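Local coordinates for conserved hypothetical protein (Sulfolobus solfataricus, PDB 2FNA), which binds ADP and magnesium and is probably an ATPase of the AAA+ class, its cellular role not established, at residues N55-F66 / E80-R91. Sequence-based numbering, arbitrary orientation.
Sequences NLPYIYLDLRKF and ELQKEINKLVKR. With EDO (1,2-ethanediol), chain E.
Glu84 supplies the central polar grip: its OE1 takes the backbone N-H of Tyr60, 2.8 Å from N to OE1 and nearly straight at 166°, though the donor arrives from above the carboxylate plane. The glutamate chain bends at chi2 (-55°), which folds the carboxylate back toward the Tyr60 backbone. Lys87 NZ meets the syn lone pair of Glu84 OE2 at 2.8 Å, a salt bridge that, with the Tyr60 bond, restrains the carboxylate's rotation. With an alanine in place of Glu84, the Tyr60 amide is likely to lose its acceptor and Lys87 its salt-bridge mate. At the two ends, Arg91 NH2 donates to Asn55 O (2.9 Å) while one guanidinium face lies against the Leu56-Pro57 peptide, and Lys65 NZ pairs with Glu80 OE1 in a salt bridge whose hydrogen bond is weak (3.3 Å).

The apolar contacts centre on Ile59, whose CD1 lies 3.4 Å from Glu84 O and also touches Ile85 and Leu88; Pro57 CB meets Leu88 CD1 at 3.6 Å. Phe66 turns its ring edge to Glu80 CG. An ethanediol, probably from the crystallisation liquor, lays C1 over one Tyr58 ring face, offset toward the rim.

Residues 80-91 thus run nearly antiparallel (155°) to strand 58-62, outermost in the parallel sheet and paired with strand 139-144, an alpha/beta layer characteristic of P-loop NTPases.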
ATOM      1  N   ASN A  55     -13.512 -11.907  11.925  1.00 30.42           N
ATOM      2  CA  ASN A  55     -13.313 -13.214  12.582  1.00 28.45           C
ATOM      3  C   ASN A  55     -13.483 -14.342  11.555  1.00 28.64           C
ATOM      4  O   ASN A  55     -14.186 -15.349  11.762  1.00 25.93           O
ATOM      5  CB  ASN A  55     -14.306 -13.366  13.756  1.00 29.37           C
ATOM      6  CG  ASN A  55     -13.968 -14.515  14.685  1.00 24.40           C
ATOM      7  OD1 ASN A  55     -12.814 -14.853  14.866  1.00 25.98           O
ATOM      8  ND2 ASN A  55     -14.990 -15.130  15.265  1.00 20.11           N
ATOM      9  N   LEU A  56     -12.827 -14.161  10.422  1.00 27.86           N
ATOM     10  CA  LEU A  56     -12.790 -15.177   9.377  1.00 29.64           C
ATOM     11  C   LEU A  56     -11.344 -15.609   9.182  1.00 31.20           C
ATOM     12  O   LEU A  56     -10.436 -14.794   9.334  1.00 30.93           O
ATOM     13  CB  LEU A  56     -13.350 -14.646   8.046  1.00 29.62           C
ATOM     14  CG  LEU A  56     -14.871 -14.467   7.903  1.00 33.50           C
ATOM     15  CD1 LEU A  56     -15.168 -13.687   6.625  1.00 39.72           C
ATOM     16  CD2 LEU A  56     -15.589 -15.788   7.919  1.00 33.99           C
ATOM     17  N   PRO A  57     -11.138 -16.879   8.787  1.00 31.65           N
ATOM     18  CA  PRO A  57      -9.800 -17.344   8.478  1.00 31.87           C
ATOM     19  C   PRO A  57      -9.195 -16.473   7.381  1.00 33.54           C
ATOM     20  O   PRO A  57      -9.911 -15.942   6.528  1.00 31.43           O
ATOM     21  CB  PRO A  57     -10.006 -18.762   7.960  1.00 31.11           C
ATOM     22  CG  PRO A  57     -11.459 -18.944   7.800  1.00 36.52           C
ATOM     23  CD  PRO A  57     -12.173 -17.900   8.540  1.00 30.42           C
ATOM     24  N   TYR A  58      -7.889 -16.305   7.418  1.00 34.16           N
ATOM     25  CA  TYR A  58      -7.238 -15.455   6.451  1.00 34.14           C
ATOM     26  C   TYR A  58      -5.770 -15.825   6.289  1.00 35.78           C
ATOM     27  O   TYR A  58      -5.165 -16.514   7.147  1.00 34.27           O
ATOM     28  CB  TYR A  58      -7.379 -13.984   6.858  1.00 35.17           C
ATOM     29  CG  TYR A  58      -6.588 -13.608   8.097  1.00 39.09           C
ATOM     30  CD1 TYR A  58      -7.136 -13.758   9.381  1.00 45.14           C
ATOM     31  CD2 TYR A  58      -5.289 -13.120   7.993  1.00 38.55           C
ATOM     32  CE1 TYR A  58      -6.400 -13.423  10.540  1.00 40.59           C
ATOM     33  CE2 TYR A  58      -4.541 -12.791   9.149  1.00 39.28           C
ATOM     34  CZ  TYR A  58      -5.110 -12.935  10.405  1.00 42.46           C
ATOM     35  OH  TYR A  58      -4.373 -12.596  11.510  1.00 42.68           O
ATOM     36  N   ILE A  59      -5.248 -15.395   5.139  1.00 35.65           N
ATOM     37  CA  ILE A  59      -3.853 -15.461   4.758  1.00 37.09           C
ATOM     38  C   ILE A  59      -3.445 -14.005   4.532  1.00 35.97           C
ATOM     39  O   ILE A  59      -4.096 -13.303   3.781  1.00 36.78           O
ATOM     40  CB  ILE A  59      -3.715 -16.241   3.414  1.00 39.10           C
ATOM     41  CG1 ILE A  59      -3.895 -17.748   3.640  1.00 41.59           C
ATOM     42  CG2 ILE A  59      -2.396 -15.910   2.694  1.00 45.18           C
ATOM     43  CD1 ILE A  59      -2.807 -18.403   4.435  1.00 45.29           C
ATOM     44  N   TYR A  60      -2.397 -13.541   5.195  1.00 35.28           N
ATOM     45  CA  TYR A  60      -1.974 -12.157   5.053  1.00 37.77           C
ATOM     46  C   TYR A  60      -0.606 -12.054   4.418  1.00 39.27           C
ATOM     47  O   TYR A  60       0.386 -12.313   5.077  1.00 40.06           O
ATOM     48  CB  TYR A  60      -1.946 -11.485   6.421  1.00 38.30           C
ATOM     49  CG  TYR A  60      -1.984  -9.994   6.366  1.00 34.36           C
ATOM     50  CD1 TYR A  60      -0.913  -9.259   5.837  1.00 40.58           C
ATOM     51  CD2 TYR A  60      -3.103  -9.300   6.822  1.00 35.60           C
ATOM     52  CE1 TYR A  60      -0.968  -7.880   5.786  1.00 40.24           C
ATOM     53  CE2 TYR A  60      -3.152  -7.929   6.792  1.00 35.79           C
ATOM     54  CZ  TYR A  60      -2.091  -7.229   6.263  1.00 38.69           C
ATOM     55  OH  TYR A  60      -2.132  -5.859   6.227  1.00 38.67           O
ATOM     56  N   LEU A  61      -0.543 -11.667   3.146  1.00 40.63           N
ATOM     57  CA  LEU A  61       0.751 -11.457   2.482  1.00 40.12           C
ATOM     58  C   LEU A  61       1.182  -9.990   2.548  1.00 38.23           C
ATOM     59  O   LEU A  61       0.618  -9.130   1.866  1.00 37.25           O
ATOM     60  CB  LEU A  61       0.722 -11.943   1.034  1.00 39.31           C
ATOM     61  CG  LEU A  61       0.439 -13.436   0.811  1.00 44.48           C
ATOM     62  CD1 LEU A  61       0.670 -13.824  -0.654  1.00 45.99           C
ATOM     63  CD2 LEU A  61       1.328 -14.292   1.695  1.00 49.30           C
ATOM     64  N   ASP A  62       2.177  -9.731   3.400  1.00 37.56           N
ATOM     65  CA  ASP A  62       2.765  -8.413   3.581  1.00 39.34           C
ATOM     66  C   ASP A  62       3.921  -8.216   2.577  1.00 37.61           C
ATOM     67  O   ASP A  62       5.040  -8.673   2.781  1.00 41.64           O
ATOM     68  CB  ASP A  62       3.215  -8.272   5.026  1.00 41.32           C
ATOM     69  CG  ASP A  62       3.658  -6.885   5.362  1.00 44.55           C
ATOM     70  OD1 ASP A  62       3.246  -5.937   4.671  1.00 48.63           O
ATOM     71  OD2 ASP A  62       4.428  -6.744   6.330  1.00 40.99           O
ATOM     72  N   LEU A  63       3.618  -7.598   1.449  1.00 34.83           N
ATOM     73  CA  LEU A  63       4.515  -7.618   0.286  1.00 34.09           C
ATOM     74  C   LEU A  63       5.442  -6.436   0.315  1.00 33.73           C
ATOM     75  O   LEU A  63       6.349  -6.335  -0.489  1.00 33.60           O
ATOM     76  CB  LEU A  63       3.694  -7.675  -1.006  1.00 35.29           C
ATOM     77  CG  LEU A  63       2.800  -8.921  -1.098  1.00 37.08           C
ATOM     78  CD1 LEU A  63       1.708  -8.810  -2.176  1.00 39.17           C
ATOM     79  CD2 LEU A  63       3.666 -10.180  -1.292  1.00 34.06           C
ATOM     80  N   ARG A  64       5.195  -5.524   1.255  1.00 33.56           N
ATOM     81  CA  ARG A  64       6.095  -4.418   1.534  1.00 37.50           C
ATOM     82  C   ARG A  64       7.496  -4.914   1.820  1.00 37.06           C
ATOM     83  O   ARG A  64       8.451  -4.200   1.585  1.00 38.14           O
ATOM     84  CB  ARG A  64       5.650  -3.628   2.782  1.00 40.56           C
ATOM     85  CG  ARG A  64       5.064  -2.247   2.528  1.00 49.71           C
ATOM     86  CD  ARG A  64       5.670  -1.151   3.465  1.00 59.69           C
ATOM     87  NE  ARG A  64       5.971  -1.623   4.828  1.00 58.46           N
ATOM     88  N   LYS A  65       7.638  -6.108   2.381  1.00 38.38           N
ATOM     89  CA  LYS A  65       8.979  -6.643   2.568  1.00 39.80           C
ATOM     90  C   LYS A  65       9.783  -6.873   1.286  1.00 40.79           C
ATOM     91  O   LYS A  65      10.965  -7.207   1.369  1.00 38.60           O
ATOM     92  CB  LYS A  65       8.937  -7.944   3.375  1.00 43.62           C
ATOM     93  CG  LYS A  65       8.228  -9.103   2.735  1.00 45.68           C
ATOM     94  CD  LYS A  65       8.128 -10.251   3.745  1.00 57.47           C
ATOM     95  CE  LYS A  65       6.994 -10.058   4.745  1.00 53.02           C
ATOM     96  NZ  LYS A  65       7.275 -10.746   6.033  1.00 65.39           N
ATOM     97  N   PHE A  66       9.152  -6.724   0.112  1.00 39.28           N
ATOM     98  CA  PHE A  66       9.857  -6.825  -1.146  1.00 39.08           C
ATOM     99  C   PHE A  66      10.113  -5.472  -1.788  1.00 39.00           C
ATOM    100  O   PHE A  66      10.647  -5.430  -2.882  1.00 37.36           O
ATOM    101  CB  PHE A  66       9.068  -7.724  -2.108  1.00 39.34           C
ATOM    102  CG  PHE A  66       8.911  -9.121  -1.612  1.00 32.05           C
ATOM    103  CD1 PHE A  66      10.021  -9.942  -1.495  1.00 36.53           C
ATOM    104  CD2 PHE A  66       7.671  -9.623  -1.227  1.00 31.42           C
ATOM    105  CE1 PHE A  66       9.912 -11.248  -1.009  1.00 40.24           C
ATOM    106  CE2 PHE A  66       7.554 -10.934  -0.764  1.00 37.30           C
ATOM    107  CZ  PHE A  66       8.704 -11.749  -0.652  1.00 34.68           C
ATOM    108  N   GLU A  80       6.953 -17.124   1.751  1.00 41.19           N
ATOM    109  CA  GLU A  80       6.011 -16.252   2.451  1.00 42.76           C
ATOM    110  C   GLU A  80       4.614 -16.871   2.561  1.00 43.04           C
ATOM    111  O   GLU A  80       3.956 -16.757   3.594  1.00 40.86           O
ATOM    112  CB  GLU A  80       5.880 -14.896   1.755  1.00 44.87           C
ATOM    113  CG  GLU A  80       7.119 -14.043   1.816  1.00 53.02           C
ATOM    114  CD  GLU A  80       7.451 -13.597   3.212  1.00 58.66           C
ATOM    115  OE1 GLU A  80       6.510 -13.268   3.975  1.00 68.65           O
ATOM    116  OE2 GLU A  80       8.656 -13.559   3.532  1.00 62.76           O
ATOM    117  N   LEU A  81       4.167 -17.473   1.465  1.00 43.78           N
ATOM    118  CA  LEU A  81       2.899 -18.181   1.411  1.00 44.20           C
ATOM    119  C   LEU A  81       2.912 -19.378   2.384  1.00 44.10           C
ATOM    120  O   LEU A  81       1.943 -19.642   3.102  1.00 44.93           O
ATOM    121  CB  LEU A  81       2.674 -18.646  -0.027  1.00 45.57           C
ATOM    122  CG  LEU A  81       1.349 -19.293  -0.411  1.00 47.85           C
ATOM    123  CD1 LEU A  81       0.182 -18.376  -0.033  1.00 45.21           C
ATOM    124  CD2 LEU A  81       1.343 -19.630  -1.904  1.00 44.90           C
ATOM    125  N   GLN A  82       4.026 -20.087   2.405  1.00 40.75           N
ATOM    126  CA  GLN A  82       4.210 -21.237   3.288  1.00 42.85           C
ATOM    127  C   GLN A  82       4.019 -20.848   4.746  1.00 40.86           C
ATOM    128  O   GLN A  82       3.282 -21.512   5.470  1.00 41.44           O
ATOM    129  CB  GLN A  82       5.601 -21.816   3.048  1.00 42.53           C
ATOM    130  CG  GLN A  82       5.971 -23.074   3.778  1.00 46.55           C
ATOM    131  CD  GLN A  82       7.381 -23.482   3.396  1.00 49.62           C
ATOM    132  OE1 GLN A  82       7.626 -23.966   2.284  1.00 41.54           O
ATOM    133  NE2 GLN A  82       8.321 -23.236   4.295  1.00 49.39           N
ATOM    134  N   LYS A  83       4.641 -19.748   5.152  1.00 41.89           N
ATOM    135  CA  LYS A  83       4.493 -19.223   6.508  1.00 43.10           C
ATOM    136  C   LYS A  83       3.033 -18.932   6.843  1.00 43.98           C
ATOM    137  O   LYS A  83       2.551 -19.320   7.896  1.00 46.64           O
ATOM    138  CB  LYS A  83       5.308 -17.943   6.688  1.00 44.58           C
ATOM    139  CG  LYS A  83       6.812 -18.141   6.750  1.00 48.47           C
ATOM    140  CD  LYS A  83       7.538 -16.808   6.577  1.00 54.29           C
ATOM    141  N   GLU A  84       2.325 -18.256   5.943  1.00 41.97           N
ATOM    142  CA  GLU A  84       0.935 -17.913   6.198  1.00 43.24           C
ATOM    143  C   GLU A  84       0.035 -19.135   6.271  1.00 42.26           C
ATOM    144  O   GLU A  84      -0.869 -19.190   7.106  1.00 43.88           O
ATOM    145  CB  GLU A  84       0.410 -16.915   5.147  1.00 43.48           C
ATOM    146  CG  GLU A  84       0.800 -15.471   5.447  1.00 48.60           C
ATOM    147  CD  GLU A  84       0.377 -15.013   6.839  1.00 53.26           C
ATOM    148  OE1 GLU A  84      -0.860 -14.901   7.138  1.00 38.71           O
ATOM    149  OE2 GLU A  84       1.306 -14.769   7.637  1.00 51.48           O
ATOM    150  N   ILE A  85       0.274 -20.105   5.396  1.00 42.67           N
ATOM    151  CA  ILE A  85      -0.528 -21.326   5.351  1.00 42.52           C
ATOM    152  C   ILE A  85      -0.394 -22.050   6.691  1.00 42.91           C
ATOM    153  O   ILE A  85      -1.387 -22.545   7.235  1.00 45.18           O
ATOM    154  CB  ILE A  85      -0.133 -22.226   4.150  1.00 41.85           C
ATOM    155  CG1 ILE A  85      -0.652 -21.605   2.854  1.00 39.97           C
ATOM    156  CG2 ILE A  85      -0.709 -23.642   4.273  1.00 42.05           C
ATOM    157  CD1 ILE A  85       0.026 -22.108   1.620  1.00 40.09           C
ATOM    158  N   ASN A  86       0.813 -22.063   7.244  1.00 42.07           N
ATOM    159  CA  ASN A  86       1.058 -22.724   8.525  1.00 42.99           C
ATOM    160  C   ASN A  86       0.258 -22.094   9.691  1.00 43.40           C
ATOM    161  O   ASN A  86      -0.158 -22.797  10.625  1.00 41.23           O
ATOM    162  CB  ASN A  86       2.566 -22.756   8.831  1.00 43.13           C
ATOM    163  CG  ASN A  86       3.308 -23.841   8.044  1.00 39.64           C
ATOM    164  OD1 ASN A  86       2.725 -24.855   7.656  1.00 36.20           O
ATOM    165  ND2 ASN A  86       4.606 -23.629   7.823  1.00 38.88           N
ATOM    166  N   LYS A  87       0.030 -20.782   9.616  1.00 41.09           N
ATOM    167  CA  LYS A  87      -0.861 -20.093  10.546  1.00 42.04           C
ATOM    168  C   LYS A  87      -2.335 -20.499  10.315  1.00 44.12           C
ATOM    169  O   LYS A  87      -3.122 -20.643  11.275  1.00 42.44           O
ATOM    170  CB  LYS A  87      -0.722 -18.580  10.390  1.00 43.02           C
ATOM    171  CG  LYS A  87       0.687 -18.020  10.554  1.00 40.45           C
ATOM    172  CD  LYS A  87       0.654 -16.513  10.392  1.00 49.87           C
ATOM    173  CE  LYS A  87       2.034 -15.896  10.416  1.00 48.35           C
ATOM    174  NZ  LYS A  87       1.945 -14.403  10.355  1.00 51.13           N
ATOM    175  N   LEU A  88      -2.693 -20.692   9.043  1.00 45.34           N
ATOM    176  CA  LEU A  88      -4.065 -21.013   8.652  1.00 44.99           C
ATOM    177  C   LEU A  88      -4.487 -22.445   8.999  1.00 47.75           C
ATOM    178  O   LEU A  88      -5.641 -22.663   9.386  1.00 46.17           O
ATOM    179  CB  LEU A  88      -4.283 -20.763   7.160  1.00 43.89           C
ATOM    180  CG  LEU A  88      -5.719 -20.955   6.675  1.00 40.60           C
ATOM    181  CD1 LEU A  88      -6.634 -19.934   7.300  1.00 43.19           C
ATOM    182  CD2 LEU A  88      -5.838 -20.911   5.160  1.00 44.56           C
ATOM    183  N   VAL A  89      -3.579 -23.410   8.854  1.00 49.26           N
ATOM    184  CA  VAL A  89      -3.871 -24.802   9.252  1.00 50.69           C
ATOM    185  C   VAL A  89      -4.256 -24.900  10.740  1.00 50.90           C
ATOM    186  O   VAL A  89      -5.162 -25.631  11.097  1.00 50.55           O
ATOM    187  CB  VAL A  89      -2.702 -25.778   8.935  1.00 51.16           C
ATOM    188  CG1 VAL A  89      -2.391 -25.764   7.453  1.00 51.39           C
ATOM    189  CG2 VAL A  89      -1.450 -25.460   9.758  1.00 53.02           C
ATOM    190  N   LYS A  90      -3.591 -24.120  11.584  1.00 52.13           N
ATOM    191  CA  LYS A  90      -3.968 -24.015  12.979  1.00 53.24           C
ATOM    192  C   LYS A  90      -5.428 -23.596  13.143  1.00 54.51           C
ATOM    193  O   LYS A  90      -6.101 -24.104  14.035  1.00 56.79           O
ATOM    194  CB  LYS A  90      -3.059 -23.033  13.722  1.00 53.77           C
ATOM    195  CG  LYS A  90      -1.630 -23.513  13.841  1.00 56.55           C
ATOM    196  CD  LYS A  90      -0.770 -22.523  14.601  1.00 59.67           C
ATOM    197  CE  LYS A  90       0.540 -23.162  15.053  1.00 61.98           C
ATOM    198  NZ  LYS A  90       1.452 -22.174  15.708  1.00 65.11           N
ATOM    199  N   ARG A  91      -5.921 -22.675  12.308  1.00 53.86           N
ATOM    200  CA  ARG A  91      -7.350 -22.321  12.325  1.00 53.40           C
ATOM    201  C   ARG A  91      -8.228 -23.311  11.562  1.00 51.15           C
ATOM    202  O   ARG A  91      -9.393 -23.490  11.914  1.00 50.35           O
ATOM    203  CB  ARG A  91      -7.613 -20.908  11.781  1.00 55.22           C
ATOM    204  CG  ARG A  91      -9.119 -20.619  11.555  1.00 59.05           C
ATOM    205  CD  ARG A  91      -9.573 -19.260  12.066  1.00 60.68           C
ATOM    206  NE  ARG A  91     -11.040 -19.145  12.043  1.00 58.93           N
ATOM    207  CZ  ARG A  91     -11.713 -18.016  12.271  1.00 53.41           C
ATOM    208  NH1 ARG A  91     -11.063 -16.886  12.553  1.00 46.05           N
ATOM    209  NH2 ARG A  91     -13.045 -18.015  12.218  1.00 54.12           N
TER
HETATM  210  C1  EDO E 501      -4.659 -16.251  10.450  1.00 52.36           C
HETATM  211  O1  EDO E 501      -3.239 -16.266  10.641  1.00 51.86           O
HETATM  212  C2  EDO E 501      -5.178 -17.647  10.133  1.00 49.31           C
HETATM  213  O2  EDO E 501      -6.588 -17.581   9.850  1.00 42.21           O
HETATM  214  O   HOH W   1      -2.637 -16.867   8.182  1.00 42.04           O
HETATM  215  O   HOH W   2       3.564 -12.040   4.438  1.00 49.14           O